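Long-range contacts in translation initiation factor eIF2B subunit beta (Schizosaccharomyces pombe, PDB 5B04), which forms part of the eIF2B complex, which catalyses the exchange of GDP for GTP on the gamma subunit of initiation factor eIF2: residues V199-H204 with L224-K229; N208-T213 with S234-E239; T269-M274 with A303-H308; S275-V280 with H309-V314; S317-L322 with F372-G377. All coordinates share one frame; numbering follows the deposited sequence.

Contact 1: V199-H204 with L224-K229; sequences VQSMDH and LRFAAK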
# COMPACT_ATOMS: atom_id res chain seq x y z
N VAL C 199 14.53 -18.62 -12.62
CA VAL C 199 13.98 -18.34 -13.94
C VAL C 199 12.58 -17.73 -13.86
O VAL C 199 12.08 -17.17 -14.84
CB VAL C 199 13.92 -19.61 -14.81
CG1 VAL C 199 15.31 -20.18 -15.01
CG2 VAL C 199 13.00 -20.64 -14.17
N GLN C 200 11.95 -17.83 -12.70
CA GLN C 200 10.62 -17.28 -12.50
C GLN C 200 10.67 -15.81 -12.13
O GLN C 200 9.64 -15.17 -11.91
CB GLN C 200 9.88 -18.07 -11.42
CG GLN C 200 9.90 -19.58 -11.62
CD GLN C 200 9.28 -20.33 -10.46
OE1 GLN C 200 8.12 -20.11 -10.11
NE2 GLN C 200 10.06 -21.23 -9.85
N SER C 201 11.89 -15.27 -12.05
CA SER C 201 12.09 -13.88 -11.67
C SER C 201 11.64 -12.91 -12.75
O SER C 201 11.34 -11.75 -12.48
CB SER C 201 13.56 -13.63 -11.33
OG SER C 201 14.39 -13.88 -12.45
N MET C 202 11.59 -13.39 -13.99
CA MET C 202 11.19 -12.56 -15.12
C MET C 202 9.69 -12.28 -15.12
O MET C 202 9.20 -11.53 -15.97
CB MET C 202 11.60 -13.22 -16.44
CG MET C 202 13.11 -13.32 -16.64
SD MET C 202 13.91 -11.70 -16.68
CE MET C 202 15.57 -12.16 -17.16
N ASP C 203 8.97 -12.86 -14.17
CA ASP C 203 7.53 -12.66 -14.08
C ASP C 203 7.16 -11.77 -12.89
O ASP C 203 6.00 -11.39 -12.74
CB ASP C 203 6.81 -14.00 -13.96
CG ASP C 203 6.96 -14.86 -15.20
OD1 ASP C 203 7.19 -14.29 -16.29
OD2 ASP C 203 6.85 -16.10 -15.09
N HIS C 204 8.14 -11.45 -12.05
CA HIS C 204 7.87 -10.70 -10.83
C HIS C 204 8.89 -9.58 -10.59
O HIS C 204 8.61 -8.64 -9.85
CB HIS C 204 7.83 -11.65 -9.63
CG HIS C 204 6.86 -12.77 -9.79
ND1 HIS C 204 5.49 -12.57 -9.79
CD2 HIS C 204 7.04 -14.10 -9.97
CE1 HIS C 204 4.88 -13.73 -9.95
NE2 HIS C 204 5.80 -14.67 -10.06
N LEU C 224 17.27 -12.82 -7.73
CA LEU C 224 17.55 -11.43 -8.08
C LEU C 224 18.54 -11.31 -9.24
O LEU C 224 18.31 -10.55 -10.18
CB LEU C 224 18.09 -10.68 -6.87
CG LEU C 224 17.16 -10.53 -5.67
CD1 LEU C 224 17.88 -9.87 -4.50
CD2 LEU C 224 15.92 -9.73 -6.05
N ARG C 225 19.63 -12.06 -9.16
CA ARG C 225 20.71 -11.95 -10.15
C ARG C 225 20.31 -12.49 -11.52
O ARG C 225 20.86 -12.07 -12.54
CB ARG C 225 21.96 -12.68 -9.65
CG ARG C 225 22.53 -12.09 -8.36
CD ARG C 225 23.66 -12.94 -7.80
NE ARG C 225 24.86 -12.88 -8.63
CZ ARG C 225 26.00 -13.50 -8.33
NH1 ARG C 225 26.09 -14.22 -7.23
NH2 ARG C 225 27.04 -13.39 -9.14
N PHE C 226 19.34 -13.40 -11.55
CA PHE C 226 18.88 -13.96 -12.82
C PHE C 226 18.09 -12.92 -13.60
O PHE C 226 18.16 -12.87 -14.83
CB PHE C 226 18.04 -15.21 -12.59
CG PHE C 226 17.64 -15.91 -13.86
CD1 PHE C 226 16.49 -15.55 -14.54
CD2 PHE C 226 18.43 -16.93 -14.39
CE1 PHE C 226 16.12 -16.19 -15.71
CE2 PHE C 226 18.07 -17.57 -15.56
CZ PHE C 226 16.91 -17.20 -16.22
N ALA C 227 17.32 -12.11 -12.88
CA ALA C 227 16.56 -11.03 -13.51
C ALA C 227 17.47 -9.83 -13.77
O ALA C 227 17.16 -8.97 -14.60
CB ALA C 227 15.38 -10.63 -12.64
N ALA C 228 18.60 -9.80 -13.07
CA ALA C 228 19.50 -8.66 -13.11
C ALA C 228 20.32 -8.58 -14.40
O ALA C 228 20.79 -7.51 -14.78
CB ALA C 228 20.44 -8.70 -11.92
N LYS C 229 20.49 -9.72 -15.06
CA LYS C 229 21.28 -9.77 -16.29
C LYS C 229 20.64 -8.94 -17.40
O LYS C 229 21.34 -8.27 -18.16
CB LYS C 229 21.46 -11.21 -16.77
CG LYS C 229 22.34 -12.07 -15.88
CD LYS C 229 22.11 -13.56 -16.16
CE LYS C 229 20.73 -13.81 -16.75
NZ LYS C 229 20.41 -15.26 -16.85
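The ring of F226 meets the turn V199-M202 twice over, with one face against the V199 backbone and part of its edge against S201 and M202. CG stands anti to the backbone N (chi1 -174°), on a CB that already points toward the turn. V199 CA lies over that face, 3.9 Å from the centroid of the F226 ring and 27° off its normal, a CH-pi contact. V199 CG1 reaches the rim, 3.6 Å from F226 CZ, the two side chains crossing obliquely. On the opposite face, displaced toward the rim, K229 NZ sits 3.4 Å above the F226 ring plane. The helix that carries this ring, 218-228, is the crossover of a beta-alpha-beta unit in a Rossmann-like domain, and the 3-10 turn lies in the loop leading to that unit's first strand, 210-214. An alanine in place of F226 would probably leave V199 CA and CG1 without the surface they rest on and open a gap between turn and helix. At the ring edge, S201 OG is 3.4 Å from F226 CD1; its hydrogen bond to E198 O satisfies it locally, which suits a serine pressed against carbon. A227 contributes a methyl small enough for S201 CB to come within 3.7 Å of A227 CB. M202 bends at chi2 (-61°), bringing SD near A227, and CE beyond it lies 3.6 Å from F226 O.

Contact 2: N208-T213 with S234-E239; sequences NEIILT and SVIVAE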
# COMPACT_ATOMS: atom_id res chain seq x y z
N ASN C 208 13.31 -0.83 -12.80
CA ASN C 208 13.04 0.34 -11.98
C ASN C 208 12.11 0.09 -10.79
O ASN C 208 11.67 1.03 -10.13
CB ASN C 208 12.46 1.47 -12.85
CG ASN C 208 13.44 1.96 -13.89
OD1 ASN C 208 13.53 1.40 -14.99
ND2 ASN C 208 14.19 3.00 -13.56
N GLU C 209 11.82 -1.18 -10.51
CA GLU C 209 11.09 -1.53 -9.30
C GLU C 209 12.04 -1.51 -8.10
O GLU C 209 13.26 -1.60 -8.27
CB GLU C 209 10.43 -2.90 -9.42
CG GLU C 209 9.12 -2.90 -10.19
CD GLU C 209 8.34 -4.19 -10.02
OE1 GLU C 209 8.96 -5.22 -9.67
OE2 GLU C 209 7.11 -4.18 -10.23
N ILE C 210 11.48 -1.38 -6.90
CA ILE C 210 12.28 -1.42 -5.69
C ILE C 210 11.91 -2.64 -4.84
O ILE C 210 10.75 -2.80 -4.45
CB ILE C 210 12.12 -0.14 -4.85
CG1 ILE C 210 12.73 1.05 -5.58
CG2 ILE C 210 12.77 -0.31 -3.48
CD1 ILE C 210 12.74 2.33 -4.77
N ILE C 211 12.90 -3.49 -4.57
CA ILE C 211 12.66 -4.73 -3.85
C ILE C 211 13.29 -4.72 -2.46
O ILE C 211 14.49 -4.45 -2.32
CB ILE C 211 13.20 -5.94 -4.63
CG1 ILE C 211 12.66 -5.92 -6.06
CG2 ILE C 211 12.84 -7.24 -3.93
CD1 ILE C 211 11.15 -5.92 -6.14
N LEU C 212 12.49 -5.02 -1.45
CA LEU C 212 13.01 -5.14 -0.09
C LEU C 212 13.25 -6.60 0.27
O LEU C 212 12.36 -7.44 0.11
CB LEU C 212 12.05 -4.51 0.92
CG LEU C 212 12.45 -4.72 2.39
CD1 LEU C 212 13.78 -4.04 2.68
CD2 LEU C 212 11.37 -4.21 3.33
N THR C 213 14.45 -6.89 0.74
CA THR C 213 14.78 -8.23 1.22
C THR C 213 15.54 -8.11 2.53
O THR C 213 16.02 -7.03 2.88
CB THR C 213 15.62 -9.02 0.20
OG1 THR C 213 15.68 -10.39 0.60
CG2 THR C 213 17.02 -8.45 0.10
N SER C 234 16.31 -2.07 -8.37
CA SER C 234 16.91 -1.73 -7.09
C SER C 234 16.51 -2.72 -6.00
O SER C 234 15.39 -3.21 -5.98
CB SER C 234 16.52 -0.31 -6.67
OG SER C 234 16.94 0.64 -7.63
N VAL C 235 17.45 -3.01 -5.10
CA VAL C 235 17.18 -3.89 -3.97
C VAL C 235 17.67 -3.28 -2.67
O VAL C 235 18.82 -2.88 -2.55
CB VAL C 235 17.84 -5.28 -4.16
CG1 VAL C 235 17.83 -6.06 -2.85
CG2 VAL C 235 17.15 -6.06 -5.26
N ILE C 236 16.77 -3.19 -1.69
CA ILE C 236 17.15 -2.76 -0.35
C ILE C 236 17.37 -3.99 0.52
O ILE C 236 16.45 -4.78 0.74
CB ILE C 236 16.08 -1.86 0.29
CG1 ILE C 236 15.85 -0.61 -0.56
CG2 ILE C 236 16.49 -1.47 1.70
CD1 ILE C 236 14.84 0.35 0.03
N VAL C 237 18.60 -4.16 1.00
CA VAL C 237 18.93 -5.31 1.83
C VAL C 237 18.99 -4.92 3.30
O VAL C 237 19.90 -4.20 3.73
CB VAL C 237 20.28 -5.94 1.43
CG1 VAL C 237 20.63 -7.08 2.37
CG2 VAL C 237 20.22 -6.43 -0.01
N ALA C 238 18.02 -5.38 4.07
CA ALA C 238 18.05 -5.21 5.51
C ALA C 238 18.97 -6.26 6.12
O ALA C 238 18.74 -7.46 5.95
CB ALA C 238 16.65 -5.30 6.10
N GLU C 239 20.01 -5.82 6.81
CA GLU C 239 20.91 -6.73 7.50
C GLU C 239 20.13 -7.56 8.50
O GLU C 239 19.17 -7.08 9.10
CB GLU C 239 22.04 -5.97 8.20
CG GLU C 239 21.54 -4.93 9.19
CD GLU C 239 22.62 -4.44 10.12
OE1 GLU C 239 23.79 -4.36 9.69
OE2 GLU C 239 22.30 -4.13 11.29
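I211 O takes the shortest hydrogen bond between the two strands, from I236 N at 2.7 Å, and the same oxygen also receives a CA-H...O contact from V235. I236 O is used in a like manner, by T213 N at 2.9 Å with an almost straight N-H...O angle of 177° and by the CA-H of L212. S234 N to E209 O, I211 N to S234 O and A238 N to T213 O complete five bonds, with donors and acceptors drawn from both segments, as parallel strands require. The strand segments run at 21° to each other. They are the two strands of a beta-alpha-beta unit, 210-214 and 234-238, joined through helix 218-228, and they lie next to each other in the parallel part of the sheet of this Rossmann-like domain. Beta-branched and aliphatic residues suit such a buried site. On the face of I210, S234, L212 and I236, I210 CG2 meets I236 CD1 at 4.1 Å, while L212 CD1 packs 3.9 Å from I236 CG2; M274 covers L212 from beyond. On the other face, that of I211, V235, T213 and V237, T213 and V237 lie side by side, their CG2 atoms 3.8 Å apart. With T213 OG1 anti to the backbone N (chi1 -169°), CG2 falls between N and the carbonyl carbon and meets V237, while OG1 bonds to I281 O. E209, at the strand's entry, forms a salt bridge with R276 of the second subunit, another copy of this protein.

Contact 3: T269-M274 with A303-H308; sequences TIFAIM and AQAARH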
# COMPACT_ATOMS: atom_id res chain seq x y z
N THR C 269 15.34 0.73 10.03
CA THR C 269 14.98 1.58 8.89
C THR C 269 13.93 0.93 7.99
O THR C 269 13.43 1.56 7.06
CB THR C 269 16.23 1.91 8.05
OG1 THR C 269 17.37 2.04 8.91
CG2 THR C 269 16.04 3.20 7.27
N ILE C 270 13.58 -0.32 8.28
CA ILE C 270 12.66 -1.10 7.45
C ILE C 270 11.33 -0.39 7.20
O ILE C 270 10.89 -0.27 6.06
CB ILE C 270 12.39 -2.48 8.06
CG1 ILE C 270 13.64 -3.35 7.97
CG2 ILE C 270 11.23 -3.17 7.36
CD1 ILE C 270 13.50 -4.70 8.64
N PHE C 271 10.69 0.07 8.27
CA PHE C 271 9.40 0.75 8.16
C PHE C 271 9.53 2.05 7.37
O PHE C 271 8.65 2.39 6.57
CB PHE C 271 8.82 1.02 9.54
CG PHE C 271 7.40 1.53 9.52
CD1 PHE C 271 7.13 2.88 9.32
CD2 PHE C 271 6.34 0.66 9.71
CE1 PHE C 271 5.83 3.35 9.31
CE2 PHE C 271 5.03 1.13 9.70
CZ PHE C 271 4.78 2.47 9.50
N ALA C 272 10.62 2.77 7.61
CA ALA C 272 10.81 4.10 7.04
C ALA C 272 10.83 4.12 5.52
O ALA C 272 10.42 5.09 4.89
CB ALA C 272 12.09 4.72 7.59
N ILE C 273 11.31 3.03 4.92
CA ILE C 273 11.49 2.98 3.47
C ILE C 273 10.42 2.14 2.77
O ILE C 273 10.44 2.00 1.55
CB ILE C 273 12.88 2.45 3.09
CG1 ILE C 273 13.21 1.18 3.89
CG2 ILE C 273 13.94 3.51 3.36
CD1 ILE C 273 12.86 -0.11 3.19
N MET C 274 9.51 1.58 3.55
CA MET C 274 8.49 0.67 3.03
C MET C 274 7.56 1.35 2.02
O MET C 274 7.00 0.70 1.14
CB MET C 274 7.66 0.09 4.18
CG MET C 274 6.97 -1.22 3.84
SD MET C 274 8.13 -2.59 3.73
CE MET C 274 7.79 -3.17 2.08
N ALA C 303 7.53 -8.26 7.40
CA ALA C 303 6.19 -8.72 7.08
C ALA C 303 5.11 -7.80 7.63
O ALA C 303 4.14 -7.49 6.94
CB ALA C 303 5.99 -10.14 7.60
N GLN C 304 5.28 -7.37 8.88
CA GLN C 304 4.30 -6.48 9.51
C GLN C 304 4.29 -5.12 8.82
O GLN C 304 3.22 -4.58 8.52
CB GLN C 304 4.60 -6.31 11.00
CG GLN C 304 4.32 -7.55 11.84
CD GLN C 304 2.85 -7.93 11.84
OE1 GLN C 304 1.97 -7.10 11.63
NE2 GLN C 304 2.58 -9.21 12.09
N ALA C 305 5.47 -4.57 8.57
CA ALA C 305 5.59 -3.28 7.90
C ALA C 305 5.07 -3.35 6.47
O ALA C 305 4.57 -2.36 5.94
CB ALA C 305 7.03 -2.80 7.92
N ALA C 306 5.18 -4.52 5.86
CA ALA C 306 4.70 -4.72 4.50
C ALA C 306 3.18 -4.72 4.44
O ALA C 306 2.58 -4.13 3.55
CB ALA C 306 5.25 -6.01 3.92
N ARG C 307 2.56 -5.40 5.40
CA ARG C 307 1.10 -5.46 5.49
C ARG C 307 0.53 -4.07 5.72
O ARG C 307 -0.53 -3.72 5.19
CB ARG C 307 0.67 -6.40 6.61
CG ARG C 307 -0.83 -6.53 6.79
CD ARG C 307 -1.49 -7.13 5.56
NE ARG C 307 -0.78 -8.32 5.09
CZ ARG C 307 -1.22 -9.13 4.13
NH1 ARG C 307 -2.38 -8.89 3.54
NH2 ARG C 307 -0.50 -10.18 3.77
N HIS C 308 1.23 -3.27 6.51
CA HIS C 308 0.79 -1.93 6.87
C HIS C 308 0.81 -1.00 5.67
O HIS C 308 -0.04 -0.12 5.54
CB HIS C 308 1.67 -1.37 7.99
CG HIS C 308 1.11 -0.15 8.65
ND1 HIS C 308 1.60 1.12 8.39
CD2 HIS C 308 0.12 0.01 9.55
CE1 HIS C 308 0.93 2.00 9.11
NE2 HIS C 308 0.02 1.35 9.82
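A305 and its carbonyl lie where the packing is closest, between F271 and M274. M274 CG comes to 3.4 Å from A305 O, and its chain then bends at chi2 (72°) and again at chi3. SD thus passes 4.1 Å from A306 CA, and CE reaches the A306 methyl. F271 CD2 lies 4.0 Å from A305 CB. Alanines suit this stretch of helix 299-308, since a methyl lets the neighbouring backbone come close. Toward the end of I270 the fit is slacker, with I270 CG2 4.3 Å from A305 CB. The other margin, at H308, is partly open to solvent. There F271 CZ lies 3.6 Å from H308 ND1, and the rings meet obliquely, their planes at 41° and their centroids 5.5 Å apart. P436 of a delta subunit also packs on H308. The short, weakly bonded helix 270-273 belongs to the connection from edge strand 261-265 to strand 279-282 in the Rossmann-like sheet, set here against the next helix. An alanine in place of F271 would probably open a gap beside A305 CB and leave H308 ND1 and the ring of H309 without the phenyl ring they meet. No hydrogen bond crosses between the segments; carbon, sulphur and ring surfaces make the contact, so the segments are probably held by apolar packing rather than by directed polar bonds.

Contact 4: S275-V280 with H309-V314; sequences SRVNKV and HATPVV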
# COMPACT_ATOMS: atom_id res chain seq x y z
N SER C 275 7.40 2.66 2.16
CA SER C 275 6.47 3.42 1.33
C SER C 275 6.88 3.48 -0.14
O SER C 275 6.06 3.71 -1.02
CB SER C 275 6.32 4.84 1.87
OG SER C 275 7.55 5.53 1.86
N ARG C 276 8.17 3.25 -0.41
CA ARG C 276 8.68 3.29 -1.77
C ARG C 276 9.10 1.90 -2.25
O ARG C 276 9.85 1.77 -3.22
CB ARG C 276 9.85 4.27 -1.88
CG ARG C 276 9.59 5.63 -1.27
CD ARG C 276 8.57 6.43 -2.07
NE ARG C 276 9.21 7.40 -2.96
CZ ARG C 276 9.34 7.24 -4.28
NH1 ARG C 276 8.87 6.15 -4.87
NH2 ARG C 276 9.94 8.18 -5.00
N VAL C 277 8.62 0.87 -1.56
CA VAL C 277 8.94 -0.50 -1.92
C VAL C 277 7.77 -1.17 -2.65
O VAL C 277 6.64 -1.13 -2.17
CB VAL C 277 9.31 -1.35 -0.69
CG1 VAL C 277 9.55 -2.80 -1.09
CG2 VAL C 277 10.54 -0.78 0.00
N ASN C 278 8.06 -1.77 -3.79
CA ASN C 278 7.05 -2.47 -4.57
C ASN C 278 6.76 -3.87 -4.05
O ASN C 278 5.61 -4.26 -3.89
CB ASN C 278 7.47 -2.55 -6.04
CG ASN C 278 7.54 -1.19 -6.71
OD1 ASN C 278 8.61 -0.72 -7.07
ND2 ASN C 278 6.38 -0.56 -6.88
N LYS C 279 7.83 -4.62 -3.78
CA LYS C 279 7.69 -6.02 -3.39
C LYS C 279 8.67 -6.42 -2.29
O LYS C 279 9.81 -5.94 -2.25
CB LYS C 279 7.89 -6.93 -4.60
CG LYS C 279 6.79 -6.86 -5.64
CD LYS C 279 7.22 -7.49 -6.95
CE LYS C 279 6.08 -7.52 -7.95
NZ LYS C 279 5.40 -6.20 -8.07
N VAL C 280 8.22 -7.29 -1.40
CA VAL C 280 9.10 -7.91 -0.41
C VAL C 280 9.42 -9.33 -0.85
O VAL C 280 8.52 -10.14 -1.11
CB VAL C 280 8.46 -7.94 0.99
CG1 VAL C 280 9.06 -9.06 1.84
CG2 VAL C 280 8.64 -6.60 1.68
N HIS C 309 1.80 -1.19 4.79
CA HIS C 309 1.95 -0.35 3.61
C HIS C 309 1.32 -1.00 2.38
O HIS C 309 1.50 -0.53 1.26
CB HIS C 309 3.42 -0.05 3.35
CG HIS C 309 4.07 0.78 4.41
ND1 HIS C 309 4.76 1.95 4.13
CD2 HIS C 309 4.14 0.62 5.75
CE1 HIS C 309 5.22 2.46 5.25
NE2 HIS C 309 4.86 1.68 6.25
N ALA C 310 0.59 -2.09 2.61
CA ALA C 310 -0.06 -2.86 1.55
C ALA C 310 0.93 -3.32 0.49
O ALA C 310 0.63 -3.31 -0.71
CB ALA C 310 -1.18 -2.04 0.91
N THR C 311 2.12 -3.73 0.93
CA THR C 311 3.14 -4.23 0.02
C THR C 311 3.17 -5.76 0.01
O THR C 311 3.22 -6.38 1.07
CB THR C 311 4.54 -3.70 0.40
OG1 THR C 311 4.52 -2.26 0.39
CG2 THR C 311 5.59 -4.20 -0.57
N PRO C 312 3.12 -6.36 -1.19
CA PRO C 312 3.13 -7.82 -1.36
C PRO C 312 4.37 -8.49 -0.76
O PRO C 312 5.48 -7.98 -0.90
CB PRO C 312 3.11 -7.99 -2.88
CG PRO C 312 2.49 -6.74 -3.39
CD PRO C 312 2.95 -5.66 -2.47
N VAL C 313 4.16 -9.63 -0.11
CA VAL C 313 5.26 -10.41 0.45
C VAL C 313 5.44 -11.70 -0.34
O VAL C 313 4.56 -12.56 -0.35
CB VAL C 313 5.03 -10.74 1.93
CG1 VAL C 313 6.07 -11.74 2.42
CG2 VAL C 313 5.07 -9.48 2.77
N VAL C 314 6.59 -11.83 -1.00
CA VAL C 314 6.89 -13.02 -1.79
C VAL C 314 7.96 -13.85 -1.09
O VAL C 314 8.90 -13.31 -0.51
CB VAL C 314 7.37 -12.65 -3.20
CG1 VAL C 314 7.24 -13.85 -4.13
CG2 VAL C 314 6.57 -11.48 -3.74
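The H309 ring has S275 CB at its edge, in its plane and 4.0 Å from H309 ND1, while the ring of F271 meets it edge-to-face. S275 N approaches the imidazole obliquely, but its angle to ND1 is too poor for a hydrogen bond. H309 leaves helix 299-308, whose Schellman motif has A310, with positive phi, as C-prime residue; the chain then enters strand 313-316, the parallel neighbour of strand 279-282 in the Rossmann-like sheet. The puckered P312 ring brings its CD to 3.3 Å from N278 O. T311 CG2, anti to the backbone N (chi1 -58° sets OG1 beside that N), presses on the same oxygen, also at 3.3 Å. A proline, lacking an N-H, fits just ahead of the strand, where its carbonyl still works: V280 N bonds to P312 O at 2.9 Å. Valines then pack sheet and helix, A306 and V302 lying against V280. L387 of a delta subunit packs on P312 and V314. V280 and V313 lie side by side, pointing the same way, with V280 CG1 4.1 Å from V313 CG1; next to them V314 N bonds to V280 O at 2.6 Å.

Contact 5: S317-L322 with F372-G377; sequences SGIYKL and FITNLG. With PO4 (phosphate ion), chain M.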
# COMPACT_ATOMS: atom_id res chain seq x y z
N SER C 317 11.44 -20.37 -1.92
CA SER C 317 11.88 -21.53 -1.15
C SER C 317 11.66 -22.84 -1.90
O SER C 317 10.67 -23.01 -2.61
CB SER C 317 11.14 -21.58 0.18
OG SER C 317 11.54 -22.71 0.94
N GLY C 318 12.60 -23.76 -1.74
CA GLY C 318 12.46 -25.09 -2.30
C GLY C 318 11.42 -25.87 -1.53
O GLY C 318 11.22 -25.63 -0.34
N ILE C 319 10.76 -26.82 -2.19
CA ILE C 319 9.68 -27.58 -1.57
C ILE C 319 10.17 -28.51 -0.46
O ILE C 319 9.37 -29.05 0.30
CB ILE C 319 8.91 -28.42 -2.61
CG1 ILE C 319 9.83 -28.87 -3.74
CG2 ILE C 319 7.75 -27.61 -3.18
CD1 ILE C 319 10.79 -29.99 -3.38
N TYR C 320 11.49 -28.69 -0.36
CA TYR C 320 12.06 -29.57 0.65
C TYR C 320 12.02 -28.92 2.03
O TYR C 320 12.24 -29.59 3.04
CB TYR C 320 13.49 -29.96 0.28
CG TYR C 320 14.51 -28.85 0.45
CD1 TYR C 320 14.68 -27.88 -0.53
CD2 TYR C 320 15.32 -28.79 1.58
CE1 TYR C 320 15.61 -26.87 -0.38
CE2 TYR C 320 16.25 -27.78 1.74
CZ TYR C 320 16.39 -26.83 0.76
OH TYR C 320 17.33 -25.82 0.91
N LYS C 321 11.74 -27.62 2.07
CA LYS C 321 11.62 -26.90 3.33
C LYS C 321 10.18 -26.92 3.83
O LYS C 321 9.85 -26.29 4.84
CB LYS C 321 12.09 -25.45 3.17
CG LYS C 321 13.55 -25.30 2.77
CD LYS C 321 13.94 -23.83 2.72
CE LYS C 321 15.35 -23.65 2.17
NZ LYS C 321 15.71 -22.21 2.05
N LEU C 322 9.32 -27.65 3.12
CA LEU C 322 7.91 -27.75 3.49
C LEU C 322 7.68 -28.93 4.42
O LEU C 322 7.67 -30.08 3.99
CB LEU C 322 7.04 -27.87 2.24
CG LEU C 322 5.52 -27.78 2.42
CD1 LEU C 322 5.14 -26.51 3.17
CD2 LEU C 322 4.82 -27.83 1.07
N PHE C 372 4.25 -17.82 -2.91
CA PHE C 372 5.41 -18.67 -2.71
C PHE C 372 6.06 -19.00 -4.05
O PHE C 372 5.42 -19.58 -4.93
CB PHE C 372 5.02 -19.97 -1.99
CG PHE C 372 4.83 -19.82 -0.51
CD1 PHE C 372 5.93 -19.77 0.34
CD2 PHE C 372 3.57 -19.74 0.04
CE1 PHE C 372 5.76 -19.64 1.70
CE2 PHE C 372 3.39 -19.60 1.40
CZ PHE C 372 4.49 -19.56 2.24
N ILE C 373 7.32 -18.62 -4.20
CA ILE C 373 8.09 -19.00 -5.38
C ILE C 373 8.88 -20.27 -5.08
O ILE C 373 9.81 -20.26 -4.27
CB ILE C 373 9.06 -17.89 -5.83
CG1 ILE C 373 8.28 -16.68 -6.33
CG2 ILE C 373 9.99 -18.40 -6.92
CD1 ILE C 373 7.53 -16.92 -7.63
N THR C 374 8.49 -21.37 -5.71
CA THR C 374 9.13 -22.66 -5.47
C THR C 374 9.68 -23.26 -6.76
O THR C 374 9.46 -22.73 -7.85
CB THR C 374 8.16 -23.66 -4.83
OG1 THR C 374 7.15 -24.02 -5.78
CG2 THR C 374 7.50 -23.06 -3.60
N ASN C 375 10.40 -24.37 -6.63
CA ASN C 375 10.91 -25.09 -7.79
C ASN C 375 9.80 -25.84 -8.51
O ASN C 375 10.00 -26.37 -9.61
CB ASN C 375 12.03 -26.04 -7.38
CG ASN C 375 11.67 -26.89 -6.18
OD1 ASN C 375 11.13 -26.39 -5.20
ND2 ASN C 375 11.95 -28.19 -6.26
N LEU C 376 8.64 -25.90 -7.88
CA LEU C 376 7.45 -26.49 -8.50
C LEU C 376 6.61 -25.40 -9.16
O LEU C 376 5.66 -25.69 -9.88
CB LEU C 376 6.62 -27.25 -7.46
CG LEU C 376 6.89 -28.75 -7.29
CD1 LEU C 376 8.37 -29.03 -7.06
CD2 LEU C 376 6.05 -29.30 -6.15
N GLY C 377 6.98 -24.15 -8.91
CA GLY C 377 6.27 -23.02 -9.47
C GLY C 377 5.74 -22.07 -8.41
O GLY C 377 6.05 -22.21 -7.23
P PO4 M . 18.33 -20.28 1.39
O1 PO4 M . 17.94 -21.71 1.10
O2 PO4 M . 17.77 -19.86 2.73
O3 PO4 M . 17.78 -19.38 0.31
O4 PO4 M . 19.84 -20.16 1.41
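I319 can be followed outward against N375 and L376, whose side chains it crosses at about a right angle. Its CB stands 4.0 Å from N375 OD1. CG1 comes up near the amide plane, beside its oxygen and nitrogen, 3.2 Å from N375 OD1, and touches L376 as well, 3.6 Å from L376 CD1. The CG2 branch turns to L376 CD2. At the tip, I319 CD1 ends 3.6 Å from N375 ND2. A branched residue suits the place because CG1 with CD1 meets N375 while CG2 meets that leucine; its backbone N donates to N375 OD1 at 3.1 Å, the donor tilted 15° from the amide plane. At the strand end, S317 N bonds to I373 O at 2.9 Å, continuing the parallel pairing of strands 313-316 and 371-374 to their C-terminal ends in the Rossmann-like sheet. T374 CG2 rests against S317 O. T374 begins a type I turn to G377, and its OG1, gripped by L376 N in an ST turn, donates to G377 O on an in-plane lone pair. G377, at phi 123°, has backbone angles that suit a glycine. K321 extends from the 3-10 turn to a phosphate ion, probably from the crystallisation liquor, which S217 OG, T219 OG1 and K218 N also bind at the start of helix 218-228; its NZ also bonds to T284 O, and the modelled phosphate bond is very short and doubtful in length. The gathering of a lysine ammonium, two hydroxyls and a backbone N-H at a helix start implies a site that would probably attract an anion.

How the contacts relate
Contacts 2, 4 and 5 follow one another across a single sheet; contact 1 joins a 3-10 turn to a helix, and contact 3 joins two helices, flanking the sheet. Contacts 2 and 4, with centres about 10 Å apart, share a strand boundary where N278 OD1 accepts from I210 N and L212 N donates to K279 O. The centres of contacts 3 and 4 are about 8 Å apart, and the two alternate along the chain, helix leading into strand. V314 CG1 against I373 CG1, 3.7 Å apart, joins contact 4 to contact 5. Contact 1 reaches contact 5 through Q200 NE2, which bonds to T374 O, and its helix 218-228 begins at the phosphate held by K321.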